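PDB 6HHE: odorant binding protein OBP69a from Ceratitis capitata, which probably binds small odorant molecules as a secreted, all-helical member of the PBP/GOBP family. Local coordinates for residues E76-P79 against I80-L84; L102-E105 against C106-K109; I48-V51 against L52-G56; G10-K13 against L14-L17. All coordinates share one frame; numbering follows the deposited sequence. Where two conformers were deposited one is given.

From the N terminus the chain runs through contact 4 (10-17, in helix 10-22), contact 3 (48-56, ending helix 42-55), contact 1 (76-84, opening helix 78-88) and contact 2 (102-109, in helix 96-110). Each closes a turn or two of its own helix, so they follow in series and none nests in or crosses another. Their side chains tie the helices together: Leu14 of contact 4 packs on Val51, Lys54 and Ile55 of contact 3, Ile48 of contact 3 meets Thr104 of contact 2, and Tyr107 of contact 2 meets Leu84 of contact 1. Contacts 1 and 4, at the ends of this chain of neighbours, have centres about 23 Å apart.

Contact 1 of 4, residues E76-P79 against I80-L84; sequences EFVP and IVEEL
Val78 and Glu82 meet one turn apart on the face of helix 78-88 that touches Leu70, and they show how backbone and side chains share the work near the N-terminal end of an α-helix. The backbone supplies three successive i to i+4 hydrogen bonds: Val81 N to Phe77 O, Glu82 N to Val78 O at 2.8 Å, and Glu83 N to Pro79 O. Pro79, having no N-H to donate, fits readily near this end of a helix, where an amide has little to bond to.

Water adds a bridge. One molecule accepts from Ile80 N at 2.8 Å and donates to Glu76 O at 2.7 Å, linking two residues four apart.

Side-chain contact follows the same spacing. CG1 of Val78, set anti to its own nitrogen (chi1 163°), makes a van der Waals contact of 3.4 Å with OE2 of Glu82; this holds for one of two modelled positions of the acid, so the carboxylate approach is provisional. The methyl CG2 of Val81 rests in similar contact 3.4 Å from Phe77 O, and a loose apolar pair sets it 4.5 Å from Phe77 CB. Val78, Val81 and Glu82 all touch Leu70 of helix 69-72.

Ile80 and Glu83 belong, with Asn111 and Ile114, to the pocket holding 2-(2-methoxyethoxy)ethanol, probably a crystallisation additive. The chemistry thus implies a helix end held mainly by backbone and one water, which presents an apolar and an acidic pocket residue about one turn apart.

Contact 2 of 4, residues L102-E105 against C106-K109; sequences LTTE and CYIK
Thr103 packs against Tyr107 in a CH-pi contact one turn apart within helix 96-110, a helix of the disulfide-linked, all-helical fold of the PBP/GOBP family. The methyl CG2 of Thr103 stands over the ring face, 4.0 Å from the Tyr107 centroid and 29° off its normal. It leans to the phenol end, 3.6 Å from Tyr107 CZ. The carbonyl oxygen of Thr103 lies over a face as well, nearer the rim, and also accepts Tyr107 N at 2.9 Å. The methyl reaches the ring because it is anti to the backbone nitrogen of Thr103, which leaves OG1 to bond Thr99 O and Gln91 N.

The buried ring also touches Leu84 and Cys88 of helix 78-88 and Leu115 of helix 112-121, while Cys106 is joined to Cys88 by a disulfide. An alanine at Tyr107 is likely to leave the Thr103 methyl without its aromatic partner and to open a gap between these helices.

On another side of the helix, Ile108 CD1 comes 4.0 Å from Thr104 CG2, and both side chains reach Phe119.

Glu105 and Lys109 are not in salt-bridge contact: OE2 of Glu105 is 5.2 Å from NZ of Lys109. The lysine instead bends back at its last torsion (chi4 57°), and a water that NZ donates to at 2.6 Å itself donates to Glu105 O.

Contact 3 of 4, residues I48-V51 against L52-G56; sequences IHCV and LDKIG
The side chains of Val51 and Ile55 run along each other one turn apart, in the last turns of helix 42-55. Their apolar contact joins CG1 of Val51 to CD1 of Ile55 at 3.9 Å; CG1 of Ile55 also lies against Val51 O. A looser meeting brings Ile48 CG2 to 4.5 Å from Leu52 CD1.

Sulfur and charge meet on another side. Cys50 SG, paired with Cys18 in a disulfide, is 3.8 Å from Lys54 NZ. The lysine chain bends at its second torsion (chi2 28°), keeping CD beside Cys50 O, and its ammonium forms a salt bridge with Glu21. His49 and Asp53 touch only lightly, CE1 of the ring 4.2 Å from CB of the acid.

Backbone i to i+4 bonds run from Leu52 N to Ile48 O through Ile55 N to Val51 O. Gly56 then ends the helix in a Schellman motif with positive phi (87°), and its N donates a hydrogen bond to Asp53 O at 3.0 Å.

Among its neighbours, the helix packs on two others: Ile48, His49 and Leu52 touch Ala100 of helix 96-110, whereas Val51, Lys54 and Ile55 receive Leu14 of helix 10-22, the helix that also supplies Cys18 and Glu21.

Contact 4 of 4, residues G10-K13 against L14-L17; sequences GAKK and LTNL
Thr15 reaches back one turn to Ala11, and its side chain can be followed atom by atom. CB sits 3.4 Å from Ala11 O. From there OG1 turns alongside the backbone nitrogen of Thr15 (chi1 -64°) and donates to Ala11 O at 2.9 Å. The other branch, CG2, comes 4.1 Å from Lys12 NZ, with the two side chains lying side by side.

Ala11 O therefore accepts twice, since Thr15 N also bonds it at 2.9 Å. The two donors arrive from opposite faces of the carbonyl plane, the hydroxyl 35° out of it. This is a familiar use of threonine within an α-helix, here the first turns of helix 10-22, where the hydroxyl of this buried residue finds its partner in the helix's own backbone. A valine in place of Thr15 would probably cost Ala11 O its hydroxyl donor, leaving the backbone amide as its remaining bond within this turn.

Lys12 folds over in mid-chain, and its NZ bonds Ser123 O near the C terminus; Ala11 and Thr15 touch Phe122 there. Farther round the helix, a water donates to Lys13 O at 2.8 Å and accepts from Asn16 ND2 at 2.7 Å, while Asn16 OD1 bonds Lys20 NZ.

Contact 1 of 4, residues E76-P79 against I80-L84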
loop_
_atom_site.group_PDB
_atom_site.type_symbol
_atom_site.label_atom_id
_atom_site.label_comp_id
_atom_site.label_asym_id
_atom_site.label_seq_id
_atom_site.Cartn_x
_atom_site.Cartn_y
_atom_site.Cartn_z
ATOM N N GLU A 76 -13.535 -2.358 -14.888
ATOM C CA GLU A 76 -13.962 -3.243 -13.814
ATOM C C GLU A 76 -13.349 -2.877 -12.472
ATOM O O GLU A 76 -13.891 -3.281 -11.438
ATOM C CB GLU A 76 -13.594 -4.691 -14.164
ATOM C CG GLU A 76 -12.145 -4.837 -14.487
ATOM C CD GLU A 76 -11.871 -5.093 -15.959
ATOM O OE1 GLU A 76 -12.493 -4.392 -16.806
ATOM O OE2 GLU A 76 -11.021 -5.994 -16.248
ATOM N N PHE A 77 -12.243 -2.114 -12.447
ATOM C CA PHE A 77 -11.646 -1.685 -11.182
ATOM C C PHE A 77 -12.173 -0.367 -10.648
ATOM O O PHE A 77 -11.788 0.022 -9.539
ATOM C CB PHE A 77 -10.132 -1.533 -11.347
ATOM C CG PHE A 77 -9.419 -2.805 -11.541
ATOM C CD1 PHE A 77 -9.282 -3.345 -12.816
ATOM C CD2 PHE A 77 -8.871 -3.459 -10.474
ATOM C CE1 PHE A 77 -8.603 -4.543 -13.014
ATOM C CE2 PHE A 77 -8.197 -4.679 -10.666
ATOM C CZ PHE A 77 -8.069 -5.190 -11.938
ATOM N N VAL A 78 -12.991 0.350 -11.420
ATOM C CA VAL A 78 -13.390 1.697 -11.009
ATOM C C VAL A 78 -14.116 1.718 -9.672
ATOM O O VAL A 78 -13.712 2.501 -8.789
ATOM C CB VAL A 78 -14.203 2.364 -12.138
ATOM C CG1 VAL A 78 -14.971 3.557 -11.578
ATOM C CG2 VAL A 78 -13.279 2.786 -13.216
ATOM N N PRO A 79 -15.147 0.902 -9.436
ATOM C CA PRO A 79 -15.878 1.023 -8.170
ATOM C C PRO A 79 -14.987 0.773 -6.970
ATOM O O PRO A 79 -15.090 1.469 -5.955
ATOM C CB PRO A 79 -16.969 -0.043 -8.269
ATOM C CG PRO A 79 -17.180 -0.192 -9.735
ATOM C CD PRO A 79 -15.903 0.106 -10.407
ATOM N N ILE A 80 -14.061 -0.170 -7.093
ATOM C CA ILE A 80 -13.195 -0.484 -5.953
ATOM C C ILE A 80 -12.242 0.658 -5.663
ATOM O O ILE A 80 -12.053 1.064 -4.499
ATOM C CB ILE A 80 -12.445 -1.788 -6.239
ATOM C CG1 ILE A 80 -13.384 -2.993 -6.047
ATOM C CG2 ILE A 80 -11.144 -1.917 -5.388
ATOM C CD1 ILE A 80 -12.897 -4.191 -6.885
ATOM N N VAL A 81 -11.615 1.207 -6.713
ATOM C CA VAL A 81 -10.697 2.319 -6.503
ATOM C C VAL A 81 -11.421 3.546 -5.999
ATOM O O VAL A 81 -10.948 4.218 -5.075
ATOM C CB VAL A 81 -9.940 2.605 -7.798
ATOM C CG1 VAL A 81 -9.160 3.897 -7.675
ATOM C CG2 VAL A 81 -9.060 1.453 -8.182
ATOM N N GLU A 82 -12.573 3.872 -6.595
ATOM C CA GLU A 82 -13.319 5.036 -6.124
ATOM C C GLU A 82 -13.664 4.919 -4.657
ATOM O O GLU A 82 -13.556 5.900 -3.923
ATOM C CB GLU A 82 -14.585 5.224 -6.938
ATOM C CG GLU A 82 -14.336 5.564 -8.319
ATOM C CD GLU A 82 -15.563 6.042 -8.980
ATOM O OE1 GLU A 82 -16.692 5.898 -8.470
ATOM O OE2 GLU A 82 -15.361 6.592 -10.039
ATOM N N GLU A 83 -14.085 3.740 -4.217
ATOM C CA GLU A 83 -14.483 3.606 -2.822
ATOM C C GLU A 83 -13.293 3.790 -1.889
ATOM O O GLU A 83 -13.409 4.457 -0.841
ATOM C CB GLU A 83 -15.175 2.268 -2.605
ATOM C CG GLU A 83 -15.486 2.041 -1.147
ATOM C CD GLU A 83 -16.005 0.674 -0.800
ATOM O OE1 GLU A 83 -15.422 -0.329 -1.197
ATOM O OE2 GLU A 83 -17.032 0.606 -0.063
ATOM N N LEU A 84 -12.133 3.225 -2.235
ATOM C CA LEU A 84 -10.951 3.399 -1.381
ATOM C C LEU A 84 -10.497 4.844 -1.335
ATOM O O LEU A 84 -10.190 5.381 -0.254
ATOM C CB LEU A 84 -9.817 2.502 -1.865
ATOM C CG LEU A 84 -10.052 1.008 -1.709
ATOM C CD1 LEU A 84 -9.028 0.237 -2.470
ATOM C CD2 LEU A 84 -9.958 0.620 -0.231
HETATM O O HOH W 1 -14.482 -2.272 -8.952
#

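Contact 2 of 4, residues L102-E105 against C106-K109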
loop_
_atom_site.group_PDB
_atom_site.type_symbol
_atom_site.label_atom_id
_atom_site.label_comp_id
_atom_site.label_asym_id
_atom_site.label_seq_id
_atom_site.Cartn_x
_atom_site.Cartn_y
_atom_site.Cartn_z
ATOM N N LEU A 102 -0.819 4.493 7.673
ATOM C CA LEU A 102 -2.163 4.851 8.149
ATOM C C LEU A 102 -3.188 4.768 7.024
ATOM O O LEU A 102 -4.324 4.313 7.245
ATOM C CB LEU A 102 -2.133 6.258 8.742
ATOM C CG LEU A 102 -1.299 6.388 10.013
ATOM C CD1 LEU A 102 -1.140 7.879 10.292
ATOM C CD2 LEU A 102 -1.956 5.649 11.160
ATOM N N THR A 103 -2.814 5.227 5.815
ATOM C CA THR A 103 -3.746 5.165 4.698
ATOM C C THR A 103 -4.033 3.716 4.348
ATOM O O THR A 103 -5.193 3.349 4.112
ATOM C CB THR A 103 -3.192 5.944 3.502
ATOM O OG1 THR A 103 -2.954 7.307 3.928
ATOM C CG2 THR A 103 -4.189 5.971 2.351
ATOM N N THR A 104 -3.007 2.848 4.399
ATOM C CA THR A 104 -3.218 1.442 4.060
ATOM C C THR A 104 -4.033 0.730 5.137
ATOM O O THR A 104 -4.838 -0.154 4.791
ATOM C CB THR A 104 -1.871 0.754 3.824
ATOM O OG1 THR A 104 -1.255 1.347 2.684
ATOM C CG2 THR A 104 -2.068 -0.722 3.552
ATOM N N GLU A 105 -3.883 1.150 6.399
ATOM C CA GLU A 105 -4.755 0.617 7.443
ATOM C C GLU A 105 -6.199 0.921 7.113
ATOM O O GLU A 105 -7.086 0.057 7.293
ATOM C CB GLU A 105 -4.398 1.199 8.807
ATOM C CG GLU A 105 -3.197 0.535 9.401
ATOM C CD GLU A 105 -2.915 1.017 10.799
ATOM O OE1 GLU A 105 -2.882 2.250 11.009
ATOM O OE2 GLU A 105 -2.750 0.156 11.685
ATOM N N CYS A 106 -6.473 2.139 6.624
ATOM C CA CYS A 106 -7.830 2.488 6.213
ATOM C C CYS A 106 -8.278 1.626 5.023
ATOM O O CYS A 106 -9.412 1.114 4.999
ATOM C CB CYS A 106 -7.882 3.971 5.912
ATOM S SG CYS A 106 -9.553 4.492 5.386
ATOM N N TYR A 107 -7.405 1.427 4.032
ATOM C CA TYR A 107 -7.760 0.558 2.897
ATOM C C TYR A 107 -8.130 -0.842 3.345
ATOM O O TYR A 107 -9.079 -1.429 2.810
ATOM C CB TYR A 107 -6.596 0.456 1.918
ATOM C CG TYR A 107 -6.205 1.699 1.178
ATOM C CD1 TYR A 107 -7.068 2.800 1.003
ATOM C CD2 TYR A 107 -4.955 1.738 0.588
ATOM C CE1 TYR A 107 -6.651 3.897 0.251
ATOM C CE2 TYR A 107 -4.510 2.868 -0.139
ATOM C CZ TYR A 107 -5.381 3.911 -0.313
ATOM O OH TYR A 107 -4.876 4.974 -1.040
ATOM N N ILE A 108 -7.402 -1.392 4.322
ATOM C CA ILE A 108 -7.631 -2.765 4.776
ATOM C C ILE A 108 -8.985 -2.866 5.454
ATOM O O ILE A 108 -9.716 -3.861 5.265
ATOM C CB ILE A 108 -6.487 -3.143 5.711
ATOM C CG1 ILE A 108 -5.207 -3.429 4.917
ATOM C CG2 ILE A 108 -6.886 -4.378 6.583
ATOM C CD1 ILE A 108 -3.925 -3.426 5.783
ATOM N N LYS A 109 -9.355 -1.825 6.223
ATOM C CA LYS A 109 -10.682 -1.791 6.856
ATOM C C LYS A 109 -11.787 -1.654 5.821
ATOM O O LYS A 109 -12.876 -2.242 5.985
ATOM C CB LYS A 109 -10.796 -0.628 7.854
ATOM C CG LYS A 109 -10.010 -0.834 9.137
ATOM C CD LYS A 109 -10.233 0.315 10.110
ATOM C CE LYS A 109 -9.367 0.145 11.349
ATOM N NZ LYS A 109 -7.926 0.038 10.976
HETATM O O HOH W 2 -6.864 -1.862 9.489
#

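Contact 3 of 4, residues I48-V51 against L52-G56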
loop_
_atom_site.group_PDB
_atom_site.type_symbol
_atom_site.label_atom_id
_atom_site.label_comp_id
_atom_site.label_asym_id
_atom_site.label_seq_id
_atom_site.Cartn_x
_atom_site.Cartn_y
_atom_site.Cartn_z
ATOM N N ILE A 48 5.665 -0.053 2.339
ATOM C CA ILE A 48 4.378 0.346 1.781
ATOM C C ILE A 48 4.503 1.702 1.103
ATOM O O ILE A 48 4.046 1.878 -0.036
ATOM C CB ILE A 48 3.302 0.353 2.890
ATOM C CG1 ILE A 48 3.149 -1.047 3.452
ATOM C CG2 ILE A 48 1.994 0.852 2.308
ATOM C CD1 ILE A 48 2.222 -1.129 4.616
ATOM N N HIS A 49 5.216 2.647 1.730
ATOM C CA HIS A 49 5.453 3.919 1.063
ATOM C C HIS A 49 6.196 3.734 -0.255
ATOM O O HIS A 49 5.843 4.361 -1.256
ATOM C CB HIS A 49 6.233 4.858 1.977
ATOM C CG HIS A 49 6.573 6.148 1.329
ATOM N ND1 HIS A 49 7.745 6.334 0.626
ATOM C CD2 HIS A 49 5.869 7.295 1.213
ATOM C CE1 HIS A 49 7.750 7.554 0.113
ATOM N NE2 HIS A 49 6.637 8.166 0.474
ATOM N N CYS A 50 7.202 2.860 -0.266
ATOM C CA CYS A 50 8.019 2.598 -1.460
ATOM C C CYS A 50 7.148 2.120 -2.602
ATOM O O CYS A 50 7.304 2.586 -3.745
ATOM C CB CYS A 50 9.077 1.554 -1.080
ATOM S SG CYS A 50 10.286 1.187 -2.475
ATOM N N VAL A 51 6.240 1.190 -2.314
ATOM C CA VAL A 51 5.358 0.651 -3.342
ATOM C C VAL A 51 4.456 1.746 -3.882
ATOM O O VAL A 51 4.362 1.931 -5.102
ATOM C CB VAL A 51 4.562 -0.533 -2.797
ATOM C CG1 VAL A 51 3.455 -0.975 -3.789
ATOM C CG2 VAL A 51 5.503 -1.701 -2.450
ATOM N N LEU A 52 3.807 2.508 -3.001
ATOM C CA LEU A 52 2.942 3.600 -3.454
ATOM C C LEU A 52 3.709 4.599 -4.305
ATOM O O LEU A 52 3.191 5.111 -5.313
ATOM C CB LEU A 52 2.317 4.323 -2.256
ATOM C CG LEU A 52 1.318 3.492 -1.488
ATOM C CD1 LEU A 52 0.841 4.325 -0.295
ATOM C CD2 LEU A 52 0.096 3.061 -2.307
ATOM N N ASP A 53 4.944 4.894 -3.915
ATOM C CA ASP A 53 5.736 5.881 -4.632
ATOM C C ASP A 53 6.136 5.364 -6.005
ATOM O O ASP A 53 6.074 6.112 -6.989
ATOM C CB ASP A 53 6.958 6.247 -3.795
ATOM C CG ASP A 53 7.888 7.198 -4.527
ATOM O OD1 ASP A 53 7.592 8.407 -4.559
ATOM O OD2 ASP A 53 8.890 6.728 -5.090
ATOM N N LYS A 54 6.484 4.071 -6.100
ATOM C CA LYS A 54 6.899 3.467 -7.371
ATOM C C LYS A 54 5.757 3.468 -8.377
ATOM O O LYS A 54 5.992 3.598 -9.592
ATOM C CB LYS A 54 7.373 2.023 -7.145
ATOM C CG LYS A 54 8.900 1.764 -6.974
ATOM C CD LYS A 54 9.665 2.899 -6.407
ATOM C CE LYS A 54 11.096 2.450 -6.028
ATOM N NZ LYS A 54 11.811 3.383 -5.132
ATOM N N ILE A 55 4.527 3.296 -7.897
ATOM C CA ILE A 55 3.351 3.310 -8.763
ATOM C C ILE A 55 2.880 4.721 -9.059
ATOM O O ILE A 55 2.052 4.920 -9.957
ATOM C CB ILE A 55 2.237 2.470 -8.124
ATOM C CG1 ILE A 55 2.732 1.053 -7.877
ATOM C CG2 ILE A 55 0.991 2.390 -9.039
ATOM C CD1 ILE A 55 1.803 0.229 -7.128
ATOM N N GLY A 56 3.407 5.713 -8.377
ATOM C CA GLY A 56 2.973 7.075 -8.568
ATOM C C GLY A 56 1.785 7.530 -7.757
ATOM O O GLY A 56 1.163 8.531 -8.125
#

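Contact 4 of 4, residues G10-K13 against L14-L17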
loop_
_atom_site.group_PDB
_atom_site.type_symbol
_atom_site.label_atom_id
_atom_site.label_comp_id
_atom_site.label_asym_id
_atom_site.label_seq_id
_atom_site.Cartn_x
_atom_site.Cartn_y
_atom_site.Cartn_z
ATOM N N GLY A 10 6.212 -7.341 -13.610
ATOM C CA GLY A 10 6.331 -5.991 -13.081
ATOM C C GLY A 10 6.211 -5.927 -11.570
ATOM O O GLY A 10 7.054 -5.333 -10.890
ATOM N N ALA A 11 5.161 -6.541 -11.020
ATOM C CA ALA A 11 4.907 -6.411 -9.588
ATOM C C ALA A 11 6.017 -7.051 -8.769
ATOM O O ALA A 11 6.418 -6.519 -7.726
ATOM C CB ALA A 11 3.557 -7.031 -9.235
ATOM N N LYS A 12 6.527 -8.192 -9.221
ATOM C CA LYS A 12 7.632 -8.827 -8.514
ATOM C C LYS A 12 8.910 -8.002 -8.617
ATOM O O LYS A 12 9.673 -7.919 -7.647
ATOM C CB LYS A 12 7.844 -10.244 -9.044
ATOM C CG LYS A 12 6.674 -11.195 -8.762
ATOM C CD LYS A 12 6.719 -11.787 -7.342
ATOM C CE LYS A 12 6.099 -10.884 -6.284
ATOM N NZ LYS A 12 6.660 -11.182 -4.937
ATOM N N LYS A 13 9.163 -7.386 -9.778
ATOM C CA LYS A 13 10.303 -6.481 -9.903
ATOM C C LYS A 13 10.184 -5.338 -8.910
ATOM O O LYS A 13 11.152 -4.992 -8.220
ATOM C CB LYS A 13 10.396 -5.930 -11.326
ATOM C CG LYS A 13 10.806 -6.964 -12.358
ATOM C CD LYS A 13 11.060 -6.349 -13.727
ATOM C CE LYS A 13 9.806 -5.715 -14.314
ATOM N NZ LYS A 13 9.958 -5.416 -15.772
ATOM N N LEU A 14 9.002 -4.730 -8.843
ATOM C CA LEU A 14 8.763 -3.624 -7.923
ATOM C C LEU A 14 8.973 -4.062 -6.470
ATOM O O LEU A 14 9.637 -3.368 -5.678
ATOM C CB LEU A 14 7.345 -3.099 -8.162
ATOM C CG LEU A 14 6.932 -1.717 -7.671
ATOM C CD1 LEU A 14 5.760 -1.220 -8.495
ATOM C CD2 LEU A 14 6.525 -1.812 -6.260
ATOM N N THR A 15 8.389 -5.210 -6.097
ATOM C CA THR A 15 8.506 -5.717 -4.730
ATOM C C THR A 15 9.960 -5.933 -4.356
ATOM O O THR A 15 10.377 -5.574 -3.248
ATOM C CB THR A 15 7.725 -7.027 -4.583
ATOM O OG1 THR A 15 6.354 -6.746 -4.800
ATOM C CG2 THR A 15 7.879 -7.643 -3.168
ATOM N N ASN A 16 10.734 -6.536 -5.257
ATOM C CA ASN A 16 12.157 -6.763 -5.017
ATOM C C ASN A 16 12.868 -5.478 -4.675
ATOM O O ASN A 16 13.622 -5.426 -3.697
ATOM C CB ASN A 16 12.843 -7.375 -6.242
ATOM C CG ASN A 16 14.397 -7.291 -6.155
ATOM O OD1 ASN A 16 15.002 -7.964 -5.314
ATOM N ND2 ASN A 16 15.037 -6.473 -7.032
ATOM N N LEU A 17 12.750 -4.469 -5.552
ATOM C CA LEU A 17 13.412 -3.188 -5.330
ATOM C C LEU A 17 13.063 -2.624 -3.967
ATOM O O LEU A 17 13.938 -2.193 -3.199
ATOM C CB LEU A 17 13.012 -2.172 -6.405
ATOM C CG LEU A 17 13.583 -2.269 -7.811
ATOM C CD1 LEU A 17 13.028 -1.103 -8.610
ATOM C CD2 LEU A 17 15.067 -2.238 -7.758
HETATM O O HOH W 3 13.754 -5.530 -9.226
#